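PDB 3S6S: Ac-ASP-7 from Ancylostoma caninum, which is of unknown function, but as a secreted hookworm protein of the SCP/TAPS (pathogenesis-related) family probably acts at the interface between parasite and host. Local coordinates for residues A21-I33 with M106-C119. Residues are numbered along the deposited sequence; the frame is centred on the assembly and turned at random.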
loop_
_atom_site.group_PDB
_atom_site.type_symbol
_atom_site.label_atom_id
_atom_site.label_comp_id
_atom_site.label_asym_id
_atom_site.label_seq_id
_atom_site.Cartn_x
_atom_site.Cartn_y
_atom_site.Cartn_z
ATOM N N ALA A 21 -1.391 -6.894 8.747
ATOM C CA ALA A 21 -2.188 -7.621 7.772
ATOM C C ALA A 21 -2.293 -6.813 6.470
ATOM O O ALA A 21 -2.153 -7.356 5.371
ATOM C CB ALA A 21 -3.581 -7.924 8.346
ATOM N N ILE A 22 -2.515 -5.516 6.608
ATOM C CA ILE A 22 -2.665 -4.631 5.446
ATOM C C ILE A 22 -1.333 -4.394 4.722
ATOM O O ILE A 22 -1.245 -4.427 3.482
ATOM C CB ILE A 22 -3.310 -3.296 5.865
ATOM C CG1 ILE A 22 -4.700 -3.571 6.447
ATOM C CG2 ILE A 22 -3.354 -2.314 4.683
ATOM C CD1 ILE A 22 -5.375 -2.358 7.092
ATOM N N ASP A 23 -0.292 -4.190 5.523
ATOM C CA ASP A 23 1.050 -4.010 5.006
ATOM C C ASP A 23 1.552 -5.265 4.305
ATOM O O ASP A 23 2.188 -5.181 3.253
ATOM C CB ASP A 23 1.995 -3.614 6.131
ATOM C CG ASP A 23 3.425 -3.556 5.678
ATOM O OD1 ASP A 23 4.128 -4.590 5.774
ATOM O OD2 ASP A 23 3.836 -2.478 5.207
ATOM N N THR A 24 1.249 -6.428 4.872
ATOM C CA THR A 24 1.687 -7.681 4.262
ATOM C C THR A 24 0.929 -7.962 2.967
ATOM O O THR A 24 1.514 -8.398 1.970
ATOM C CB THR A 24 1.559 -8.879 5.229
ATOM O OG1 THR A 24 2.473 -8.710 6.330
ATOM C CG2 THR A 24 1.897 -10.163 4.510
ATOM N N PHE A 25 -0.369 -7.677 2.975
ATOM C CA PHE A 25 -1.164 -7.787 1.767
ATOM C C PHE A 25 -0.590 -6.913 0.657
ATOM O O PHE A 25 -0.419 -7.355 -0.474
ATOM C CB PHE A 25 -2.610 -7.386 2.040
ATOM C CG PHE A 25 -3.451 -7.277 0.801
ATOM C CD1 PHE A 25 -3.476 -6.097 0.066
ATOM C CD2 PHE A 25 -4.228 -8.354 0.377
ATOM C CE1 PHE A 25 -4.253 -5.988 -1.077
ATOM C CE2 PHE A 25 -4.998 -8.269 -0.768
ATOM C CZ PHE A 25 -5.021 -7.076 -1.496
ATOM N N HIS A 26 -0.300 -5.659 0.976
ATOM C CA HIS A 26 0.292 -4.762 -0.016
ATOM C C HIS A 26 1.652 -5.233 -0.497
ATOM O O HIS A 26 1.854 -5.437 -1.692
ATOM C CB HIS A 26 0.427 -3.342 0.540
ATOM C CG HIS A 26 -0.837 -2.548 0.461
ATOM N ND1 HIS A 26 -1.873 -2.708 1.356
ATOM C CD2 HIS A 26 -1.235 -1.590 -0.409
ATOM C CE1 HIS A 26 -2.845 -1.866 1.052
ATOM N NE2 HIS A 26 -2.486 -1.184 -0.022
ATOM N N ASN A 27 2.599 -5.393 0.426
ATOM C CA ASN A 27 3.973 -5.637 -0.012
ATOM C C ASN A 27 4.223 -7.057 -0.488
ATOM O O ASN A 27 5.046 -7.289 -1.392
ATOM C CB ASN A 27 4.993 -5.160 1.027
ATOM C CG ASN A 27 5.132 -3.643 1.028
ATOM O OD1 ASN A 27 5.379 -3.026 -0.026
ATOM N ND2 ASN A 27 4.921 -3.028 2.192
ATOM N N GLY A 28 3.482 -7.998 0.091
ATOM C CA GLY A 28 3.462 -9.356 -0.423
ATOM C C GLY A 28 3.079 -9.407 -1.894
ATOM O O GLY A 28 3.731 -10.082 -2.695
ATOM N N LEU A 29 2.024 -8.685 -2.267
ATOM C CA LEU A 29 1.585 -8.717 -3.648
ATOM C C LEU A 29 2.665 -8.077 -4.495
ATOM O O LEU A 29 3.074 -8.609 -5.520
ATOM C CB LEU A 29 0.278 -7.961 -3.817
ATOM C CG LEU A 29 -0.733 -8.503 -4.832
ATOM C CD1 LEU A 29 -1.603 -7.372 -5.310
ATOM C CD2 LEU A 29 -0.061 -9.194 -6.010
ATOM N N ARG A 30 3.137 -6.926 -4.040
ATOM C CA ARG A 30 4.118 -6.174 -4.795
ATOM C C ARG A 30 5.363 -6.969 -5.070
ATOM O O ARG A 30 5.929 -6.880 -6.159
ATOM C CB ARG A 30 4.509 -4.913 -4.045
ATOM C CG ARG A 30 3.455 -3.856 -4.107
ATOM C CD ARG A 30 3.983 -2.591 -3.490
ATOM N NE ARG A 30 3.186 -1.515 -4.016
ATOM C CZ ARG A 30 3.657 -0.484 -4.687
ATOM N NH1 ARG A 30 4.959 -0.328 -4.879
ATOM N NH2 ARG A 30 2.798 0.407 -5.134
ATOM N N GLN A 31 5.807 -7.709 -4.058
ATOM C CA GLN A 31 6.984 -8.548 -4.186
ATOM C C GLN A 31 6.771 -9.606 -5.277
ATOM O O GLN A 31 7.637 -9.818 -6.118
ATOM C CB GLN A 31 7.335 -9.205 -2.846
ATOM C CG GLN A 31 8.503 -10.144 -2.964
ATOM C CD GLN A 31 8.986 -10.663 -1.630
ATOM O OE1 GLN A 31 10.122 -10.406 -1.233
ATOM N NE2 GLN A 31 8.134 -11.404 -0.936
ATOM N N ARG A 32 5.604 -10.245 -5.273
ATOM C CA ARG A 32 5.291 -11.254 -6.281
ATOM C C ARG A 32 5.181 -10.649 -7.674
ATOM O O ARG A 32 5.605 -11.252 -8.662
ATOM C CB ARG A 32 4.013 -12.004 -5.914
ATOM C CG ARG A 32 4.166 -12.899 -4.695
ATOM C CD ARG A 32 2.839 -13.053 -3.956
ATOM N NE ARG A 32 1.723 -13.261 -4.875
ATOM C CZ ARG A 32 0.452 -13.011 -4.572
ATOM N NH1 ARG A 32 0.132 -12.528 -3.370
ATOM N NH2 ARG A 32 -0.500 -13.227 -5.476
ATOM N N ILE A 33 4.630 -9.448 -7.761
ATOM C CA ILE A 33 4.553 -8.783 -9.056
ATOM C C ILE A 33 5.942 -8.449 -9.580
ATOM O O ILE A 33 6.229 -8.653 -10.762
ATOM C CB ILE A 33 3.698 -7.532 -9.005
ATOM C CG1 ILE A 33 2.286 -7.899 -8.561
ATOM C CG2 ILE A 33 3.675 -6.844 -10.371
ATOM C CD1 ILE A 33 1.285 -6.812 -8.790
ATOM N N MET A 106 -6.835 -2.071 -6.982
ATOM C CA MET A 106 -5.556 -2.751 -7.079
ATOM C C MET A 106 -4.532 -1.980 -7.916
ATOM O O MET A 106 -3.337 -2.111 -7.686
ATOM C CB MET A 106 -5.730 -4.181 -7.586
ATOM C CG MET A 106 -6.424 -5.105 -6.583
ATOM S SD MET A 106 -5.512 -5.325 -5.030
ATOM C CE MET A 106 -6.404 -4.225 -3.979
ATOM N N ARG A 107 -4.992 -1.175 -8.872
ATOM C CA ARG A 107 -4.085 -0.286 -9.592
ATOM C C ARG A 107 -3.244 0.569 -8.651
ATOM O O ARG A 107 -2.043 0.733 -8.866
ATOM C CB ARG A 107 -4.843 0.648 -10.523
ATOM C CG ARG A 107 -5.050 0.120 -11.904
ATOM C CD ARG A 107 -5.462 1.278 -12.799
ATOM N NE ARG A 107 -4.347 1.710 -13.621
ATOM C CZ ARG A 107 -3.981 2.968 -13.784
ATOM N NH1 ARG A 107 -4.668 3.941 -13.180
ATOM N NH2 ARG A 107 -2.939 3.247 -14.566
ATOM N N GLN A 108 -3.877 1.134 -7.625
ATOM C CA GLN A 108 -3.134 1.929 -6.653
ATOM C C GLN A 108 -2.199 1.059 -5.803
ATOM O O GLN A 108 -1.021 1.373 -5.631
ATOM C CB GLN A 108 -4.090 2.716 -5.760
ATOM C CG GLN A 108 -3.386 3.473 -4.655
ATOM C CD GLN A 108 -2.542 4.631 -5.175
ATOM O OE1 GLN A 108 -3.076 5.679 -5.579
ATOM N NE2 GLN A 108 -1.213 4.451 -5.170
ATOM N N VAL A 109 -2.738 -0.044 -5.289
ATOM C CA VAL A 109 -2.013 -0.965 -4.420
ATOM C C VAL A 109 -0.688 -1.396 -5.034
ATOM O O VAL A 109 0.322 -1.592 -4.353
ATOM C CB VAL A 109 -2.864 -2.231 -4.193
ATOM C CG1 VAL A 109 -2.049 -3.334 -3.499
ATOM C CG2 VAL A 109 -4.121 -1.870 -3.402
ATOM N N VAL A 110 -0.696 -1.475 -6.347
ATOM C CA VAL A 110 0.290 -2.234 -7.090
ATOM C C VAL A 110 1.229 -1.340 -7.938
ATOM O O VAL A 110 2.192 -1.826 -8.526
ATOM C CB VAL A 110 -0.501 -3.297 -7.910
ATOM C CG1 VAL A 110 -0.174 -3.287 -9.390
ATOM C CG2 VAL A 110 -0.393 -4.663 -7.250
ATOM N N TYR A 111 0.940 -0.034 -7.949
ATOM C CA TYR A 111 1.683 0.989 -8.684
ATOM C C TYR A 111 3.140 1.048 -8.238
ATOM O O TYR A 111 3.424 1.455 -7.116
ATOM C CB TYR A 111 1.024 2.355 -8.433
ATOM C CG TYR A 111 1.623 3.528 -9.174
ATOM C CD1 TYR A 111 1.630 4.793 -8.610
ATOM C CD2 TYR A 111 2.151 3.379 -10.454
ATOM C CE1 TYR A 111 2.167 5.879 -9.291
ATOM C CE2 TYR A 111 2.693 4.449 -11.134
ATOM C CZ TYR A 111 2.700 5.694 -10.549
ATOM O OH TYR A 111 3.227 6.766 -11.232
ATOM N N PRO A 112 4.074 0.659 -9.126
ATOM C CA PRO A 112 5.495 0.504 -8.758
ATOM C C PRO A 112 6.182 1.780 -8.273
ATOM O O PRO A 112 7.236 1.679 -7.660
ATOM C CB PRO A 112 6.142 0.012 -10.057
ATOM C CG PRO A 112 5.017 -0.619 -10.824
ATOM C CD PRO A 112 3.810 0.218 -10.506
ATOM N N LYS A 113 5.587 2.950 -8.502
ATOM C CA LYS A 113 6.244 4.210 -8.144
ATOM C C LYS A 113 5.694 4.868 -6.880
ATOM O O LYS A 113 6.175 5.925 -6.461
ATOM C CB LYS A 113 6.229 5.185 -9.322
ATOM C CG LYS A 113 6.986 4.645 -10.521
ATOM C CD LYS A 113 6.973 5.580 -11.732
ATOM C CE LYS A 113 7.826 4.970 -12.859
ATOM N NZ LYS A 113 7.761 5.772 -14.102
ATOM N N ALA A 114 4.681 4.256 -6.277
ATOM C CA ALA A 114 4.313 4.621 -4.914
ATOM C C ALA A 114 5.418 4.097 -3.993
ATOM O O ALA A 114 5.986 3.047 -4.257
ATOM C CB ALA A 114 2.944 4.031 -4.539
ATOM N N THR A 115 5.732 4.824 -2.928
ATOM C CA THR A 115 6.831 4.435 -2.044
ATOM C C THR A 115 6.462 4.428 -0.569
ATOM O O THR A 115 7.241 3.940 0.264
ATOM C CB THR A 115 8.049 5.367 -2.184
ATOM O OG1 THR A 115 7.783 6.613 -1.535
ATOM C CG2 THR A 115 8.412 5.586 -3.640
ATOM N N ARG A 116 5.301 4.996 -0.237
ATOM C CA ARG A 116 4.810 4.942 1.127
ATOM C C ARG A 116 3.301 5.102 1.207
ATOM O O ARG A 116 2.674 5.650 0.290
ATOM C CB ARG A 116 5.538 5.934 2.051
ATOM C CG ARG A 116 5.595 7.352 1.573
ATOM C CD ARG A 116 6.127 8.261 2.679
ATOM N NE ARG A 116 7.574 8.434 2.627
ATOM C CZ ARG A 116 8.345 8.627 3.701
ATOM N NH1 ARG A 116 7.805 8.659 4.918
ATOM N NH2 ARG A 116 9.658 8.772 3.563
ATOM N N PHE A 117 2.736 4.585 2.298
ATOM C CA PHE A 117 1.308 4.619 2.535
ATOM C C PHE A 117 1.029 4.443 4.020
ATOM O O PHE A 117 1.902 4.042 4.776
ATOM C CB PHE A 117 0.593 3.515 1.741
ATOM C CG PHE A 117 0.679 2.132 2.370
ATOM C CD1 PHE A 117 1.887 1.619 2.829
ATOM C CD2 PHE A 117 -0.455 1.341 2.490
ATOM C CE1 PHE A 117 1.956 0.335 3.381
ATOM C CE2 PHE A 117 -0.394 0.066 3.050
ATOM C CZ PHE A 117 0.814 -0.436 3.496
ATOM N N GLY A 118 -0.205 4.729 4.412
ATOM C CA GLY A 118 -0.705 4.442 5.734
ATOM C C GLY A 118 -2.214 4.243 5.661
ATOM O O GLY A 118 -2.868 4.744 4.739
ATOM N N CYS A 119 -2.773 3.504 6.623
ATOM C CA CYS A 119 -4.206 3.226 6.605
ATOM C C CYS A 119 -4.840 3.457 7.963
ATOM O O CYS A 119 -4.176 3.424 8.994
ATOM C CB CYS A 119 -4.474 1.789 6.154
ATOM S SG CYS A 119 -3.502 1.283 4.721
#
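In the alpha-beta-alpha sandwich core of this SCP/TAPS domain, helix 16-34 lies on the central sheet through Phe117 and Cys119 of strand 116-123 and also meets helix 103-110, the axes of segments 21-33 and 106-110 crossing at 78°. His26, on helix 16-34, packs against both Phe117 of the strand and Val109 of helix 103-110. Phe117 CE2 stands over the centre of one imidazole face, 3.5 Å above its plane, with the two rings inclined at 43°. Val109 CG1 comes to 3.6 Å from His26 CD2. Two bonds fix the rotation of the imidazole, one within the helix and one to the sheet: His26 ND1 donates in the ring plane to Ile22 O at 2.8 Å, and His26 NE2 bonds to Tyr140 OH of strand 133-140. At the edge of the Phe117 ring lie Asp23 OD2 and Ile22 CG2; the latter also packs 3.6 Å from Cys119 SG, which is in a disulfide with Cys138. Met106 SD meets the edge of the Phe25 ring at CZ (4.0 Å), a Met-aromatic contact, and Leu29 CD1 rests on Val110 CG2. Arg30, extended from CG to NE (chi2 -173°), brings its guanidinium beside the type I turn of Tyr111 to Ala114, where NH1 also reaches Tyr48 O. Its side-on grip puts two nitrogens on one carbonyl: Val109 O accepts from Arg30 NE at 2.9 Å and from Arg30 NH2 at 3.3 Å.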